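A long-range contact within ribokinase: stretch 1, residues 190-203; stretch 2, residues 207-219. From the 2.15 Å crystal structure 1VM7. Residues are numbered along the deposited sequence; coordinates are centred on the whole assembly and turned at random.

Stretch 1 (190-203) NEKEIEALSKDFFG
Stretch 2, residues 207-219: TVEKAAEKFLELG

How are the two backbones laid against each other? Helix 191-202 and a second helix beginning at Val-208 cross with their N-to-C directions 59° apart, their axes approaching to 9.9 Å. The register runs Ile-194 with Val-208, Ser-198 with Ala-211 and Phe-202 with Lys-214; the CA atoms of Ser-198 and Ala-211 lie 5.8 Å apart, a closeness that suits their small side chains, whose CB atoms meet at 3.9 Å.

What fills the space between the helices? No hydrogen bond crosses; the contact is apolar packing that buries 532 Å², both sides summed. Ile-194 (chi1 t, chi2 t) points toward the second helix: its CG2 lies 3.8 Å from Val-208 CG2 (chi1 t), its CG1 3.8 Å from Ala-211 CB, and its CD1 3.7 Å from Val-208 O. Ala-211 points its methyl toward the first helix and packs against Ile-194, whose CD1 also comes within 3.8 Å of Ala-212 N.

How do the aromatic rings take part? Phe-202 (chi1 -44°, chi2 -56°) turns its edge to the face of Phe-215 (chi1 -81°, chi2 -63°), with centroids 4.7 Å apart and planes at 65°. Lys-214 CB sits over a face of the Phe-202 ring, 3.5 Å from its centroid, so the lysine contributes aliphatic carbon here while its end leads away. Leu-218 CD1 lies at that ring's edge, 3.8 Å from Phe-202 CE1, and Leu-197 CB meets the edge of the other ring, 3.6 Å from Phe-215 CZ.

What fixes the helix ends? Asn-190 OD1 (chi1 p) accepts from Glu-193 N at 2.7 Å, and Glu-193 OE1 accepts from Asn-190 N at 2.9 Å. Thr-207 OG1 (chi1 p) caps the second helix, accepting from Lys-210 N at 2.9 Å. Gly-203 and Gly-219 follow the helices with positive phi, the latter in a Schellman motif.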

# COMPACT_ATOMS: atom_id res chain seq x y z
N ASN A 190 19.84 15.23 12.89
CA ASN A 190 20.59 14.06 13.31
C ASN A 190 21.93 14.07 12.58
O ASN A 190 22.23 15.01 11.85
CB ASN A 190 19.81 12.76 13.06
CG ASN A 190 19.62 12.43 11.57
OD1 ASN A 190 20.42 12.81 10.72
ND2 ASN A 190 18.53 11.71 11.27
N GLU A 191 22.74 13.03 12.77
CA GLU A 191 24.11 13.06 12.29
C GLU A 191 24.22 13.02 10.77
O GLU A 191 25.02 13.74 10.16
CB GLU A 191 24.92 11.94 12.93
CG GLU A 191 26.39 12.02 12.57
CD GLU A 191 27.28 11.37 13.59
OE1 GLU A 191 26.77 10.58 14.42
OE2 GLU A 191 28.48 11.68 13.56
N LYS A 192 23.39 12.20 10.14
CA LYS A 192 23.34 12.14 8.67
C LYS A 192 22.82 13.46 8.10
O LYS A 192 23.31 13.93 7.09
CB LYS A 192 22.46 10.98 8.17
CG LYS A 192 23.11 9.60 8.40
CD LYS A 192 22.90 8.62 7.24
CE LYS A 192 23.75 7.35 7.44
NZ LYS A 192 24.28 6.82 6.13
N GLU A 193 21.82 14.05 8.75
CA GLU A 193 21.31 15.32 8.30
C GLU A 193 22.30 16.47 8.39
O GLU A 193 22.46 17.23 7.45
CB GLU A 193 20.04 15.67 9.02
CG GLU A 193 18.90 14.73 8.62
CD GLU A 193 17.77 14.73 9.61
OE1 GLU A 193 17.92 15.33 10.68
OE2 GLU A 193 16.73 14.10 9.30
N ILE A 194 23.01 16.58 9.51
CA ILE A 194 23.91 17.70 9.66
C ILE A 194 25.04 17.60 8.60
O ILE A 194 25.50 18.63 8.09
CB ILE A 194 24.43 17.91 11.10
CG1 ILE A 194 24.92 19.36 11.24
CG2 ILE A 194 25.52 16.92 11.45
CD1 ILE A 194 25.24 19.83 12.66
N GLU A 195 25.42 16.37 8.25
CA GLU A 195 26.39 16.11 7.21
C GLU A 195 25.90 16.63 5.87
O GLU A 195 26.62 17.40 5.18
CB GLU A 195 26.66 14.61 7.08
CG GLU A 195 27.70 14.09 8.05
CD GLU A 195 27.98 12.58 7.91
OE1 GLU A 195 28.77 12.20 7.00
OE2 GLU A 195 27.43 11.80 8.74
N ALA A 196 24.72 16.18 5.47
CA ALA A 196 24.13 16.59 4.22
C ALA A 196 23.99 18.12 4.18
O ALA A 196 24.40 18.78 3.22
CB ALA A 196 22.81 15.94 4.02
N LEU A 197 23.42 18.67 5.24
CA LEU A 197 23.23 20.12 5.36
C LEU A 197 24.55 20.87 5.24
O LEU A 197 24.61 21.92 4.57
CB LEU A 197 22.60 20.49 6.69
CG LEU A 197 21.14 20.09 6.92
CD1 LEU A 197 20.72 20.41 8.36
CD2 LEU A 197 20.23 20.80 5.93
N SER A 198 25.60 20.37 5.89
CA SER A 198 26.89 21.07 5.86
C SER A 198 27.50 21.08 4.45
O SER A 198 27.99 22.11 3.97
CB SER A 198 27.89 20.47 6.86
OG SER A 198 29.10 21.20 6.87
N LYS A 199 27.47 19.92 3.82
CA LYS A 199 27.91 19.76 2.44
C LYS A 199 27.13 20.75 1.55
O LYS A 199 27.72 21.56 0.82
CB LYS A 199 27.74 18.29 2.01
CG LYS A 199 28.07 17.95 0.61
N ASP A 200 25.80 20.75 1.67
CA ASP A 200 24.97 21.57 0.81
C ASP A 200 25.21 23.06 1.01
O ASP A 200 25.40 23.81 0.04
CB ASP A 200 23.49 21.27 1.00
CG ASP A 200 23.10 19.92 0.45
OD1 ASP A 200 23.92 19.36 -0.33
OD2 ASP A 200 22.01 19.43 0.79
N PHE A 201 25.22 23.50 2.27
CA PHE A 201 25.26 24.94 2.54
C PHE A 201 26.64 25.54 2.79
O PHE A 201 26.83 26.74 2.60
CB PHE A 201 24.32 25.28 3.69
CG PHE A 201 22.90 25.14 3.33
CD1 PHE A 201 22.30 26.05 2.48
CD2 PHE A 201 22.16 24.06 3.77
CE1 PHE A 201 20.98 25.91 2.11
CE2 PHE A 201 20.83 23.92 3.41
CZ PHE A 201 20.25 24.85 2.57
N PHE A 202 27.58 24.73 3.22
CA PHE A 202 28.90 25.24 3.53
C PHE A 202 29.98 24.60 2.64
O PHE A 202 31.16 24.86 2.83
CB PHE A 202 29.20 25.06 5.02
CG PHE A 202 28.05 25.43 5.96
CD1 PHE A 202 27.47 26.70 5.92
CD2 PHE A 202 27.60 24.54 6.92
CE1 PHE A 202 26.45 27.04 6.79
CE2 PHE A 202 26.58 24.87 7.79
CZ PHE A 202 25.99 26.12 7.72
N GLY A 203 29.58 23.75 1.69
CA GLY A 203 30.48 23.16 0.71
C GLY A 203 31.39 22.04 1.21
O GLY A 203 32.23 21.56 0.45
N THR A 207 33.21 18.52 10.76
CA THR A 207 32.76 17.90 11.99
C THR A 207 31.39 18.40 12.27
O THR A 207 30.91 19.38 11.68
CB THR A 207 33.65 18.31 13.19
OG1 THR A 207 33.34 19.65 13.59
CG2 THR A 207 35.11 18.20 12.86
N VAL A 208 30.75 17.72 13.21
CA VAL A 208 29.44 18.07 13.65
C VAL A 208 29.44 19.42 14.38
O VAL A 208 28.56 20.25 14.16
CB VAL A 208 28.91 16.94 14.50
CG1 VAL A 208 27.78 17.41 15.35
CG2 VAL A 208 28.49 15.78 13.59
N GLU A 209 30.43 19.63 15.24
CA GLU A 209 30.55 20.87 16.00
C GLU A 209 30.77 22.07 15.08
O GLU A 209 30.19 23.14 15.30
CB GLU A 209 31.72 20.77 16.99
CG GLU A 209 31.58 19.61 18.01
CD GLU A 209 32.33 18.36 17.58
OE1 GLU A 209 31.93 17.74 16.57
OE2 GLU A 209 33.35 18.03 18.24
N LYS A 210 31.62 21.90 14.06
CA LYS A 210 31.93 22.98 13.13
C LYS A 210 30.75 23.37 12.28
O LYS A 210 30.59 24.54 11.96
CB LYS A 210 33.12 22.62 12.23
CG LYS A 210 33.67 23.76 11.40
CD LYS A 210 34.68 24.61 12.20
CE LYS A 210 33.97 25.70 13.00
NZ LYS A 210 35.03 26.54 13.58
N ALA A 211 29.94 22.38 11.90
CA ALA A 211 28.74 22.62 11.10
C ALA A 211 27.70 23.38 11.92
O ALA A 211 27.07 24.35 11.45
CB ALA A 211 28.14 21.30 10.63
N ALA A 212 27.49 22.90 13.15
CA ALA A 212 26.55 23.52 14.06
C ALA A 212 26.92 24.98 14.24
O ALA A 212 26.02 25.84 14.23
CB ALA A 212 26.53 22.81 15.37
N GLU A 213 28.22 25.25 14.38
CA GLU A 213 28.72 26.61 14.51
C GLU A 213 28.38 27.46 13.31
O GLU A 213 28.02 28.62 13.45
CB GLU A 213 30.21 26.63 14.70
CG GLU A 213 30.67 26.51 16.13
CD GLU A 213 32.09 27.04 16.32
OE1 GLU A 213 32.79 27.25 15.30
OE2 GLU A 213 32.50 27.28 17.48
N LYS A 214 28.52 26.90 12.11
CA LYS A 214 28.21 27.67 10.91
C LYS A 214 26.76 28.00 10.83
O LYS A 214 26.40 29.06 10.35
CB LYS A 214 28.66 26.96 9.66
CG LYS A 214 30.12 26.92 9.60
CD LYS A 214 30.70 26.26 8.39
CE LYS A 214 32.18 26.43 8.45
NZ LYS A 214 32.56 27.88 8.66
N PHE A 215 25.90 27.10 11.29
CA PHE A 215 24.49 27.42 11.31
C PHE A 215 24.18 28.59 12.23
O PHE A 215 23.38 29.46 11.90
CB PHE A 215 23.66 26.19 11.64
CG PHE A 215 23.44 25.31 10.47
CD1 PHE A 215 22.73 25.80 9.36
CD2 PHE A 215 23.97 24.03 10.42
CE1 PHE A 215 22.52 25.02 8.24
CE2 PHE A 215 23.77 23.24 9.29
CZ PHE A 215 23.04 23.73 8.20
N LEU A 216 24.87 28.65 13.37
CA LEU A 216 24.82 29.82 14.24
C LEU A 216 25.13 31.11 13.46
O LEU A 216 24.48 32.14 13.70
CB LEU A 216 25.79 29.72 15.42
CG LEU A 216 25.58 28.66 16.49
CD1 LEU A 216 26.61 28.82 17.59
CD2 LEU A 216 24.17 28.72 17.06
N GLU A 217 26.09 31.06 12.54
CA GLU A 217 26.44 32.22 11.72
C GLU A 217 25.36 32.65 10.75
O GLU A 217 25.35 33.82 10.33
CB GLU A 217 27.75 32.01 10.95
CG GLU A 217 28.97 32.17 11.81
CD GLU A 217 30.21 32.34 10.98
OE1 GLU A 217 30.18 32.04 9.77
OE2 GLU A 217 31.23 32.78 11.54
N LEU A 218 24.49 31.73 10.34
CA LEU A 218 23.37 32.07 9.46
C LEU A 218 22.17 32.64 10.25
O LEU A 218 21.18 33.06 9.66
CB LEU A 218 22.92 30.85 8.66
CG LEU A 218 23.90 30.21 7.69
CD1 LEU A 218 23.24 29.00 7.01
CD2 LEU A 218 24.37 31.20 6.66
N GLY A 219 22.26 32.60 11.59
CA GLY A 219 21.27 33.18 12.47
C GLY A 219 20.53 32.19 13.34
O GLY A 219 19.72 32.58 14.17